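Local coordinates for protein Uly1 (Catenovulum maritimum, PDB 7DRQ) that probably cleaves the algal polysaccharide ulvan as a calcium-binding polysaccharide lyase of family 24, at residues Thr121-Tyr126 against Phe148-Ser153; Asp127-Arg132 against Arg200-Thr205; Lys272-Phe277 against Tyr295-Asp300; Asp350-Glu355 against Leu402-Glu407. All blocks are in the same frame, centred on the assembly; numbering follows the deposited sequence.

Contact 1. Residues Thr121-Tyr126 against Phe148-Ser153; sequences TIHLLY and FRYSYS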
# COMPACT_ATOMS: atom_id res chain seq x y z
N THR A 121 11.29 -15.65 -8.30
CA THR A 121 11.54 -15.46 -6.87
C THR A 121 10.33 -14.79 -6.22
O THR A 121 9.58 -14.04 -6.86
CB THR A 121 12.77 -14.59 -6.64
OG1 THR A 121 12.68 -13.43 -7.46
CG2 THR A 121 14.08 -15.36 -6.95
N ILE A 122 10.15 -15.08 -4.94
CA ILE A 122 9.10 -14.49 -4.12
C ILE A 122 9.76 -13.51 -3.16
O ILE A 122 10.79 -13.82 -2.57
CB ILE A 122 8.34 -15.57 -3.33
CG1 ILE A 122 7.84 -16.66 -4.28
CG2 ILE A 122 7.21 -14.93 -2.49
CD1 ILE A 122 7.40 -17.93 -3.55
N HIS A 123 9.15 -12.34 -3.01
CA HIS A 123 9.69 -11.30 -2.14
C HIS A 123 8.64 -10.86 -1.13
O HIS A 123 7.49 -10.62 -1.50
CB HIS A 123 10.17 -10.13 -2.98
CG HIS A 123 11.13 -10.55 -4.04
ND1 HIS A 123 12.50 -10.56 -3.83
CD2 HIS A 123 10.93 -11.06 -5.27
CE1 HIS A 123 13.10 -11.03 -4.90
NE2 HIS A 123 12.17 -11.34 -5.80
N LEU A 124 9.06 -10.76 0.13
CA LEU A 124 8.20 -10.34 1.24
C LEU A 124 8.87 -9.22 2.02
O LEU A 124 10.05 -9.33 2.38
CB LEU A 124 7.90 -11.51 2.18
CG LEU A 124 7.14 -12.67 1.56
CD1 LEU A 124 7.28 -13.89 2.44
CD2 LEU A 124 5.67 -12.28 1.40
N LEU A 125 8.10 -8.18 2.33
CA LEU A 125 8.55 -7.09 3.19
C LEU A 125 7.50 -6.89 4.27
O LEU A 125 6.31 -6.76 3.95
CB LEU A 125 8.73 -5.81 2.38
CG LEU A 125 9.96 -5.83 1.47
CD1 LEU A 125 9.86 -4.72 0.45
CD2 LEU A 125 11.26 -5.72 2.27
N TYR A 126 7.91 -6.86 5.53
CA TYR A 126 6.85 -6.86 6.53
C TYR A 126 7.25 -6.19 7.84
O TYR A 126 8.43 -6.12 8.20
CB TYR A 126 6.38 -8.28 6.82
CG TYR A 126 7.45 -9.35 7.00
CD1 TYR A 126 8.01 -9.60 8.25
CD2 TYR A 126 7.82 -10.17 5.93
CE1 TYR A 126 8.95 -10.63 8.42
CE2 TYR A 126 8.75 -11.19 6.09
CZ TYR A 126 9.31 -11.42 7.33
OH TYR A 126 10.24 -12.44 7.49
N PHE A 148 14.84 -3.36 9.38
CA PHE A 148 14.36 -3.54 8.01
C PHE A 148 14.20 -5.04 7.82
O PHE A 148 15.09 -5.81 8.18
CB PHE A 148 15.35 -2.95 6.98
CG PHE A 148 14.90 -3.10 5.56
CD1 PHE A 148 14.06 -2.16 4.98
CD2 PHE A 148 15.31 -4.19 4.80
CE1 PHE A 148 13.61 -2.31 3.68
CE2 PHE A 148 14.88 -4.35 3.48
CZ PHE A 148 14.03 -3.40 2.92
N ARG A 149 13.05 -5.46 7.28
CA ARG A 149 12.64 -6.87 7.37
C ARG A 149 12.24 -7.39 5.99
O ARG A 149 11.12 -7.16 5.53
CB ARG A 149 11.51 -7.03 8.39
CG ARG A 149 11.95 -6.64 9.80
CD ARG A 149 10.80 -6.48 10.80
NE ARG A 149 11.35 -6.45 12.15
CZ ARG A 149 10.70 -6.05 13.24
NH1 ARG A 149 9.45 -5.61 13.16
NH2 ARG A 149 11.32 -6.10 14.42
N TYR A 150 13.14 -8.14 5.36
CA TYR A 150 12.97 -8.63 4.00
C TYR A 150 13.16 -10.14 3.97
O TYR A 150 14.15 -10.65 4.52
CB TYR A 150 13.98 -7.93 3.07
CG TYR A 150 14.07 -8.46 1.66
CD1 TYR A 150 12.93 -8.68 0.89
CD2 TYR A 150 15.31 -8.70 1.08
CE1 TYR A 150 13.02 -9.16 -0.42
CE2 TYR A 150 15.42 -9.16 -0.23
CZ TYR A 150 14.28 -9.40 -0.97
OH TYR A 150 14.39 -9.85 -2.26
N SER A 151 12.24 -10.85 3.32
CA SER A 151 12.38 -12.28 3.12
C SER A 151 12.23 -12.57 1.63
O SER A 151 11.48 -11.89 0.92
CB SER A 151 11.33 -13.07 3.93
OG SER A 151 11.63 -13.04 5.32
N TYR A 152 12.97 -13.57 1.14
CA TYR A 152 12.93 -13.86 -0.28
C TYR A 152 13.29 -15.31 -0.53
O TYR A 152 13.86 -16.00 0.33
CB TYR A 152 13.86 -12.93 -1.08
CG TYR A 152 15.33 -13.14 -0.83
CD1 TYR A 152 15.96 -12.60 0.30
CD2 TYR A 152 16.11 -13.88 -1.71
CE1 TYR A 152 17.32 -12.79 0.53
CE2 TYR A 152 17.48 -14.08 -1.48
CZ TYR A 152 18.07 -13.54 -0.36
OH TYR A 152 19.43 -13.73 -0.14
N SER A 153 12.98 -15.76 -1.73
CA SER A 153 12.99 -17.18 -2.04
C SER A 153 14.07 -17.50 -3.07
O SER A 153 14.71 -16.62 -3.66
CB SER A 153 11.62 -17.60 -2.58
OG SER A 153 11.56 -17.31 -3.96

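Contact 2. Residues Asp127-Arg132 against Arg200-Thr205; sequences DMHAYR and RLTYPT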
# COMPACT_ATOMS: atom_id res chain seq x y z
N ASP A 127 6.22 -5.73 8.55
CA ASP A 127 6.29 -5.36 9.96
C ASP A 127 7.23 -4.19 10.19
O ASP A 127 8.09 -4.22 11.07
CB ASP A 127 6.68 -6.55 10.83
CG ASP A 127 6.10 -6.44 12.24
OD1 ASP A 127 5.14 -5.65 12.42
OD2 ASP A 127 6.59 -7.12 13.15
N MSE A 128 7.07 -3.15 9.37
CA MSE A 128 7.93 -1.96 9.39
C MSE A 128 7.14 -0.67 9.53
O MSE A 128 6.17 -0.43 8.81
CB MSE A 128 8.75 -1.90 8.11
CG MSE A 128 9.68 -3.07 7.93
SE MSE A 128 10.84 -2.72 6.45
CE MSE A 128 9.91 -3.79 5.09
N HIS A 129 7.55 0.18 10.47
CA HIS A 129 7.03 1.55 10.53
C HIS A 129 8.19 2.48 10.89
O HIS A 129 8.29 2.96 12.03
CB HIS A 129 5.86 1.69 11.50
CG HIS A 129 5.18 3.02 11.42
ND1 HIS A 129 4.08 3.34 12.19
CD2 HIS A 129 5.44 4.11 10.66
CE1 HIS A 129 3.70 4.58 11.92
NE2 HIS A 129 4.50 5.07 10.99
N ALA A 130 9.05 2.74 9.91
CA ALA A 130 10.15 3.70 10.05
C ALA A 130 11.09 3.34 11.20
O ALA A 130 11.57 4.21 11.94
CB ALA A 130 9.61 5.12 10.21
N TYR A 131 11.38 2.06 11.36
CA TYR A 131 12.27 1.67 12.45
C TYR A 131 13.72 1.91 12.05
O TYR A 131 14.06 2.00 10.87
CB TYR A 131 12.04 0.22 12.86
CG TYR A 131 10.60 -0.04 13.27
CD1 TYR A 131 9.91 0.88 14.05
CD2 TYR A 131 9.93 -1.18 12.84
CE1 TYR A 131 8.58 0.66 14.42
CE2 TYR A 131 8.60 -1.41 13.20
CZ TYR A 131 7.94 -0.49 13.98
OH TYR A 131 6.63 -0.71 14.34
N ARG A 132 14.58 2.02 13.07
CA ARG A 132 16.00 2.30 12.89
C ARG A 132 16.76 1.51 13.95
O ARG A 132 16.17 0.93 14.86
CB ARG A 132 16.30 3.80 13.01
CG ARG A 132 15.48 4.50 14.07
CD ARG A 132 15.57 6.02 13.99
NE ARG A 132 14.40 6.65 14.61
CZ ARG A 132 14.25 6.84 15.92
NH1 ARG A 132 15.20 6.46 16.77
NH2 ARG A 132 13.15 7.42 16.39
N ARG A 200 14.25 3.94 8.76
CA ARG A 200 13.15 4.89 8.67
C ARG A 200 12.26 4.64 7.46
O ARG A 200 11.74 5.58 6.85
CB ARG A 200 13.66 6.34 8.68
CG ARG A 200 14.37 6.71 9.97
CD ARG A 200 14.63 8.22 10.02
NE ARG A 200 14.80 8.70 11.39
CZ ARG A 200 15.98 8.83 11.99
NH1 ARG A 200 17.08 8.51 11.34
NH2 ARG A 200 16.06 9.28 13.24
N LEU A 201 12.03 3.37 7.12
CA LEU A 201 11.22 3.02 5.96
C LEU A 201 9.84 2.51 6.39
O LEU A 201 9.72 1.78 7.38
CB LEU A 201 11.92 1.97 5.10
CG LEU A 201 13.25 2.37 4.44
CD1 LEU A 201 13.83 1.20 3.67
CD2 LEU A 201 13.04 3.56 3.51
N THR A 202 8.81 2.87 5.61
CA THR A 202 7.43 2.46 5.85
C THR A 202 6.73 2.27 4.50
O THR A 202 7.14 2.84 3.48
CB THR A 202 6.67 3.50 6.70
OG1 THR A 202 7.50 3.94 7.79
CG2 THR A 202 5.34 2.93 7.25
N TYR A 203 5.68 1.44 4.50
CA TYR A 203 4.76 1.22 3.38
C TYR A 203 5.38 0.52 2.18
O TYR A 203 5.50 1.13 1.11
CB TYR A 203 4.17 2.54 2.88
CG TYR A 203 3.39 3.33 3.89
CD1 TYR A 203 2.26 2.82 4.50
CD2 TYR A 203 3.81 4.61 4.23
CE1 TYR A 203 1.55 3.58 5.42
CE2 TYR A 203 3.11 5.37 5.14
CZ TYR A 203 1.99 4.86 5.73
OH TYR A 203 1.33 5.65 6.64
N PRO A 204 5.77 -0.75 2.30
CA PRO A 204 6.30 -1.47 1.13
C PRO A 204 5.20 -1.72 0.11
O PRO A 204 4.14 -2.27 0.44
CB PRO A 204 6.83 -2.78 1.73
CG PRO A 204 5.93 -3.00 2.94
CD PRO A 204 5.64 -1.62 3.49
N THR A 205 5.43 -1.29 -1.13
CA THR A 205 4.49 -1.49 -2.23
C THR A 205 5.28 -1.82 -3.49
O THR A 205 6.03 -0.98 -3.98
CB THR A 205 3.63 -0.24 -2.46
OG1 THR A 205 2.91 0.06 -1.26
CG2 THR A 205 2.62 -0.50 -3.59
O HOH W 1 4.92 -0.44 6.57
O HOH W 2 10.93 -0.05 9.46
O HOH W 3 13.37 0.94 8.15

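Contact 3. Residues Lys272-Phe277 against Tyr295-Asp300; sequences KIRIGF and YAYSDD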
# COMPACT_ATOMS: atom_id res chain seq x y z
N LYS A 272 4.02 2.96 -17.96
CA LYS A 272 5.05 3.81 -17.39
C LYS A 272 5.01 3.78 -15.87
O LYS A 272 3.95 3.60 -15.27
CB LYS A 272 4.92 5.27 -17.85
CG LYS A 272 4.97 5.46 -19.35
CD LYS A 272 4.85 6.93 -19.74
CE LYS A 272 4.78 7.05 -21.27
NZ LYS A 272 4.62 8.46 -21.69
N ILE A 273 6.17 3.99 -15.27
CA ILE A 273 6.26 4.21 -13.84
C ILE A 273 5.85 5.65 -13.56
O ILE A 273 6.38 6.58 -14.17
CB ILE A 273 7.69 3.93 -13.36
CG1 ILE A 273 7.98 2.44 -13.46
CG2 ILE A 273 7.89 4.42 -11.95
CD1 ILE A 273 9.47 2.10 -13.36
N ARG A 274 4.88 5.84 -12.66
CA ARG A 274 4.39 7.18 -12.34
C ARG A 274 4.12 7.30 -10.84
O ARG A 274 4.18 6.32 -10.09
CB ARG A 274 3.10 7.53 -13.12
CG ARG A 274 2.95 6.83 -14.47
CD ARG A 274 1.69 7.27 -15.23
NE ARG A 274 1.62 6.60 -16.53
CZ ARG A 274 1.55 7.22 -17.70
NH1 ARG A 274 1.50 8.55 -17.76
NH2 ARG A 274 1.51 6.51 -18.83
N ILE A 275 3.84 8.52 -10.39
CA ILE A 275 3.51 8.77 -8.99
C ILE A 275 2.42 9.83 -8.90
O ILE A 275 2.39 10.78 -9.69
CB ILE A 275 4.77 9.18 -8.19
CG1 ILE A 275 4.51 9.14 -6.68
CG2 ILE A 275 5.25 10.56 -8.66
CD1 ILE A 275 5.77 9.39 -5.83
N GLY A 276 1.52 9.66 -7.95
CA GLY A 276 0.59 10.71 -7.57
C GLY A 276 0.69 10.88 -6.07
O GLY A 276 0.87 9.91 -5.34
N PHE A 277 0.60 12.13 -5.61
CA PHE A 277 0.78 12.33 -4.18
C PHE A 277 0.20 13.66 -3.74
O PHE A 277 -0.11 14.53 -4.56
CB PHE A 277 2.28 12.23 -3.79
CG PHE A 277 3.15 13.29 -4.39
CD1 PHE A 277 3.75 13.09 -5.63
CD2 PHE A 277 3.41 14.48 -3.71
CE1 PHE A 277 4.57 14.06 -6.19
CE2 PHE A 277 4.25 15.46 -4.27
CZ PHE A 277 4.83 15.24 -5.51
N TYR A 295 1.40 15.04 -9.42
CA TYR A 295 1.51 13.88 -10.30
C TYR A 295 2.72 14.06 -11.20
O TYR A 295 2.98 15.16 -11.68
CB TYR A 295 0.24 13.71 -11.14
CG TYR A 295 0.36 12.84 -12.39
CD1 TYR A 295 0.33 11.45 -12.29
CD2 TYR A 295 0.43 13.40 -13.65
CE1 TYR A 295 0.39 10.65 -13.42
CE2 TYR A 295 0.52 12.62 -14.79
CZ TYR A 295 0.50 11.24 -14.67
OH TYR A 295 0.56 10.46 -15.80
N ALA A 296 3.45 12.97 -11.43
CA ALA A 296 4.54 12.98 -12.39
C ALA A 296 4.68 11.58 -12.96
O ALA A 296 4.25 10.60 -12.35
CB ALA A 296 5.86 13.44 -11.75
N TYR A 297 5.31 11.49 -14.14
CA TYR A 297 5.52 10.18 -14.75
C TYR A 297 6.89 10.16 -15.39
O TYR A 297 7.47 11.20 -15.72
CB TYR A 297 4.43 9.85 -15.79
CG TYR A 297 4.44 10.76 -17.00
CD1 TYR A 297 5.22 10.46 -18.11
CD2 TYR A 297 3.68 11.92 -17.02
CE1 TYR A 297 5.24 11.28 -19.22
CE2 TYR A 297 3.70 12.76 -18.13
CZ TYR A 297 4.48 12.44 -19.22
OH TYR A 297 4.49 13.27 -20.31
N SER A 298 7.42 8.95 -15.57
CA SER A 298 8.74 8.76 -16.16
C SER A 298 8.60 8.12 -17.54
O SER A 298 7.84 7.15 -17.70
CB SER A 298 9.61 7.88 -15.27
OG SER A 298 10.81 7.53 -15.95
N ASP A 299 9.31 8.66 -18.52
CA ASP A 299 9.38 8.06 -19.84
C ASP A 299 10.51 7.04 -19.94
O ASP A 299 10.70 6.44 -21.00
CB ASP A 299 9.53 9.16 -20.91
CG ASP A 299 8.19 9.82 -21.24
OD1 ASP A 299 7.16 9.14 -21.07
OD2 ASP A 299 8.15 11.01 -21.65
N ASP A 300 11.23 6.81 -18.85
CA ASP A 300 12.30 5.83 -18.77
C ASP A 300 11.73 4.51 -18.29
O ASP A 300 11.08 4.47 -17.23
CB ASP A 300 13.37 6.36 -17.81
CG ASP A 300 14.56 5.44 -17.61
OD1 ASP A 300 14.60 4.30 -18.11
OD2 ASP A 300 15.48 5.89 -16.90
O HOH W 4 8.45 4.53 -17.14

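Contact 4. Residues Asp350-Glu355 against Leu402-Glu407; sequences DWTVTE and LYTAGE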
# COMPACT_ATOMS: atom_id res chain seq x y z
N ASP A 350 -6.18 9.03 -4.45
CA ASP A 350 -5.74 7.97 -5.34
C ASP A 350 -5.71 8.51 -6.75
O ASP A 350 -6.23 9.60 -7.03
CB ASP A 350 -6.64 6.73 -5.23
CG ASP A 350 -5.96 5.46 -5.71
OD1 ASP A 350 -4.72 5.48 -5.90
OD2 ASP A 350 -6.66 4.45 -5.91
N TRP A 351 -5.12 7.73 -7.66
CA TRP A 351 -4.96 8.15 -9.05
C TRP A 351 -4.78 6.90 -9.91
O TRP A 351 -4.43 5.83 -9.42
CB TRP A 351 -3.76 9.09 -9.21
CG TRP A 351 -2.50 8.41 -8.88
CD1 TRP A 351 -1.96 8.23 -7.64
CD2 TRP A 351 -1.63 7.74 -9.81
NE1 TRP A 351 -0.79 7.50 -7.74
CE2 TRP A 351 -0.57 7.20 -9.06
CE3 TRP A 351 -1.65 7.56 -11.19
CZ2 TRP A 351 0.47 6.48 -9.65
CZ3 TRP A 351 -0.62 6.84 -11.79
CH2 TRP A 351 0.43 6.31 -11.01
N THR A 352 -4.98 7.07 -11.21
CA THR A 352 -4.66 6.03 -12.17
C THR A 352 -4.51 6.68 -13.53
O THR A 352 -4.88 7.84 -13.73
CB THR A 352 -5.73 4.92 -12.18
OG1 THR A 352 -5.29 3.84 -13.01
CG2 THR A 352 -7.04 5.47 -12.74
N VAL A 353 -3.92 5.94 -14.47
CA VAL A 353 -3.89 6.31 -15.87
C VAL A 353 -4.35 5.09 -16.66
O VAL A 353 -3.82 3.99 -16.46
CB VAL A 353 -2.48 6.75 -16.35
CG1 VAL A 353 -2.53 7.15 -17.83
CG2 VAL A 353 -1.96 7.90 -15.49
N THR A 354 -5.35 5.27 -17.52
CA THR A 354 -5.88 4.15 -18.29
C THR A 354 -4.94 3.79 -19.44
O THR A 354 -4.01 4.52 -19.78
CB THR A 354 -7.24 4.48 -18.89
OG1 THR A 354 -7.05 5.43 -19.94
CG2 THR A 354 -8.20 5.06 -17.83
N GLU A 355 -5.22 2.64 -20.06
CA GLU A 355 -4.47 2.20 -21.23
C GLU A 355 -4.61 3.15 -22.42
O GLU A 355 -3.89 2.97 -23.42
CB GLU A 355 -4.92 0.79 -21.65
CG GLU A 355 -6.28 0.76 -22.32
CD GLU A 355 -6.68 -0.62 -22.81
OE1 GLU A 355 -6.05 -1.61 -22.39
OE2 GLU A 355 -7.62 -0.70 -23.62
N LEU A 402 -9.28 4.34 -6.95
CA LEU A 402 -9.64 4.18 -8.36
C LEU A 402 -8.82 3.05 -8.96
O LEU A 402 -7.65 2.87 -8.63
CB LEU A 402 -9.39 5.46 -9.17
CG LEU A 402 -10.45 6.54 -9.39
CD1 LEU A 402 -9.95 7.48 -10.50
CD2 LEU A 402 -11.82 5.95 -9.73
N TYR A 403 -9.44 2.30 -9.87
CA TYR A 403 -8.81 1.19 -10.56
C TYR A 403 -9.02 1.35 -12.07
O TYR A 403 -9.83 2.17 -12.52
CB TYR A 403 -9.37 -0.14 -10.06
CG TYR A 403 -9.32 -0.23 -8.56
CD1 TYR A 403 -8.15 -0.59 -7.91
CD2 TYR A 403 -10.44 0.09 -7.78
CE1 TYR A 403 -8.09 -0.66 -6.54
CE2 TYR A 403 -10.38 0.02 -6.41
CZ TYR A 403 -9.20 -0.35 -5.79
OH TYR A 403 -9.13 -0.43 -4.42
N THR A 404 -8.30 0.55 -12.85
CA THR A 404 -8.47 0.65 -14.30
C THR A 404 -8.24 -0.69 -14.96
O THR A 404 -7.45 -1.52 -14.49
CB THR A 404 -7.54 1.72 -14.92
OG1 THR A 404 -7.96 2.00 -16.26
CG2 THR A 404 -6.06 1.27 -14.93
N ALA A 405 -8.97 -0.91 -16.05
CA ALA A 405 -8.78 -2.07 -16.90
C ALA A 405 -9.43 -1.74 -18.23
O ALA A 405 -10.49 -1.12 -18.27
CB ALA A 405 -9.38 -3.35 -16.31
N GLY A 406 -8.77 -2.15 -19.32
CA GLY A 406 -9.29 -1.81 -20.63
C GLY A 406 -9.46 -0.31 -20.77
O GLY A 406 -8.64 0.47 -20.27
N GLU A 407 -10.54 0.10 -21.42
CA GLU A 407 -10.76 1.53 -21.60
C GLU A 407 -11.40 2.20 -20.39
O GLU A 407 -11.71 3.40 -20.47
CB GLU A 407 -11.63 1.77 -22.83
CG GLU A 407 -13.05 1.28 -22.69
CD GLU A 407 -13.95 1.77 -23.82
OE1 GLU A 407 -13.46 2.50 -24.71
OE2 GLU A 407 -15.15 1.45 -23.81
O HOH W 5 -6.79 0.73 -18.44
O HOH W 6 -6.24 -3.42 -19.44

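Contact 1. Residues Thr121-Tyr126 against Phe148-Ser153
Strands 122-126 and 150-152 run antiparallel, their axes 4.7 Å apart at closest approach and 163° apart in direction. Leu-124 and Ser-151 form the hydrogen-bonded pair: Leu-124 N reaches Ser-151 O at 2.8 Å, and the return bond from Ser-151 N to Leu-124 O is nearly straight at 173°. Beyond the regular pairing, Ser-153 OG accepts from Ile-122 N at 2.8 Å. On the face carrying His-123, Leu-125 and Tyr-150, the histidine and tyrosine rings lie side by side, rim to rim, with planes only 3° apart. His-123 ND1 and Tyr-150 OH share a hydrogen bond of 2.6 Å, while NE2 donates to Thr-121 OG1, so both ring nitrogens are held and the imidazole's rotation is fixed. Leu-125 CD2 packs 3.6 Å from Tyr-150 CB. A phenylalanine in place of Tyr-150 would probably leave His-123 ND1 without its mate and Trp-240 NE1 without its hydroxyl partner. On the other face, Tyr-126 OH lies 2.6 Å from Ser-151 OG, which also bonds Tyr-184 O, beside the calcium ligands Asp-183 and Lys-185. With strand 111-115 hydrogen-bonded to the far edge of 122-126, this is an antiparallel sheet of the kind that forms a beta-propeller blade.

Contact 2. Residues Asp127-Arg132 against Arg200-Thr205
This is a corner contact: the chain leaving strand 122-126 turns at Ala-130 and meets the start of strand 201-208, the edge strand of another sheet. Two direct backbone bonds join them. Ala-130 N donates to Leu-201 O at 2.8 Å, approaching from above the carbonyl plane, and Arg-200 N donates to Tyr-131 O at 2.9 Å with an N-H...O angle of 164°. Where the backbones diverge, water fills in; one molecule accepts from Tyr-203 N and donates to Met-128 O at 2.6 Å. Thr-202 covers the turn with both branches: OG1 lies 3.4 Å from Ala-130 CB, and CG2 comes within 3.6 Å of His-129 CD2. The histidine's ND1 is engaged by Glu-106. Joining adjacent sheets in this way is consistent with neighbouring blades of a beta-propeller, the clan to which the family belongs. Nearer solvent, the side chains of Arg-132 and Arg-200 cross with guanidinium planes 26° apart. Arg-132 CD sits over one face of the Arg-200 guanidinium, toward its rim, 3.4 Å from NH2, while Asn-134 OD1 takes Arg-132 NH1. An alanine in place of Arg-132 would probably uncover that face of Arg-200 and leave Asn-134 OD1 without this donor. Met-128, present as selenomethionine, turns its CB toward Leu-201 O, 3.9 Å away, and its side chain packs on Phe-148 and Met-218.

Contact 3. Residues Lys272-Phe277 against Tyr295-Asp300
Arg-274 and Lys-272 carry the side-chain contact, each reaching across to the strand of Tyr-295 and Tyr-297. Arg-274 NH1 donates to Tyr-295 OH at 2.9 Å; the hydroxyl lies at the guanidinium edge, and the two flat groups are nearly coplanar, 7° apart. The same arginine runs alongside Tyr-297, its CG 3.6 Å from Tyr-297 CB, with the guanidinium turned 41° from that ring. Lys-272, fully extended beyond CG, lies alongside Tyr-297 on the same side of the ring as the arginine, but near CD1 and CE1, and ends in a salt bridge of 2.7 Å from NZ to Asp-299 OD1. On the face of Ile-275 and Ala-296 the contact is apolar, CG2 of the isoleucine 4.3 Å from CB of the alanine. Beneath these groups lies a beta hairpin, strands 272-280 and 290-298, antiparallel with segment axes at 167°. Within these segments Ile-275 and Ala-296 form a hydrogen-bonded pair, Ile-275 N meeting Ala-296 O at 2.9 Å, and Ser-298 N reaches Ile-273 O, also at 2.9 Å. Where the strands part, a water accepts from Ile-273 N and donates to Ser-298 O and Asp-300 O, while an ST turn closes from Asp-300 N to Ser-298 OG at 3.0 Å. Farther out, the carbonyls of Ala-269 and Asp-270 take Arg-274 NE and NH2, fixing its guanidinium, and Lys-308 pairs with Asp-299 OD2, giving that carboxylate a cation at each oxygen.

Contact 4. Residues Asp350-Glu355 against Leu402-Glu407
Asp-350 OD2 accepts from Leu-402 N at 2.8 Å with an N-H...O angle of 166°, the donor arriving on the anti side of the carboxylate and 28° out of its plane. The other carboxylate oxygen, OD1, forms a salt bridge with Lys-267. A water makes the second polar link: it accepts from Glu-355 N and donates to Thr-404 OG1 at 2.8 Å and to Gly-406 O at 2.6 Å. Between these two links the threonines interdigitate. Thr-404 CG2 touches Thr-352 OG1 at 3.3 Å, while Thr-404 OG1, which also bonds Asn-408 O, lies 3.4 Å from Thr-354 CG2, the two side chains crossing at about a right angle. Leu-402 CD1 meets Thr-352 CG2 more loosely, at 4.2 Å. At the outer end Glu-355 CG rests 3.1 Å from Gly-406 O. The strand segments run at 14° to each other, nearly parallel, but their axes stay 7.0 Å apart, too far for direct pairing; 350-353 bonds instead to strand 359-369, and 403-405 to 408-415. Side chains and water thus join two separate antiparallel sheets, as between successive blades of a beta-propeller.

Overall arrangement
Contacts 1 and 3 are buried pairings inside single antiparallel sheets, held by regular backbone bonds with tyrosine hydroxyls engaged on their faces. Contacts 2 and 4 are only partly buried and join different sheets, so water and side-chain packing do much of the work that direct pairing does in the other two. Contacts 1 and 2 interlock: the chain passes straight from 121-126 into 127-132, Arg-149 NH1 forms a salt bridge with Asp-127 OD2, and Phe-148 packs on Leu-201 and Met-128. Contacts 3 and 4 also touch, Trp-351 and Val-353 lying against Arg-274. Contacts 2 and 4 fall on opposite sides of the chain's centre, about 27 Å apart between centres.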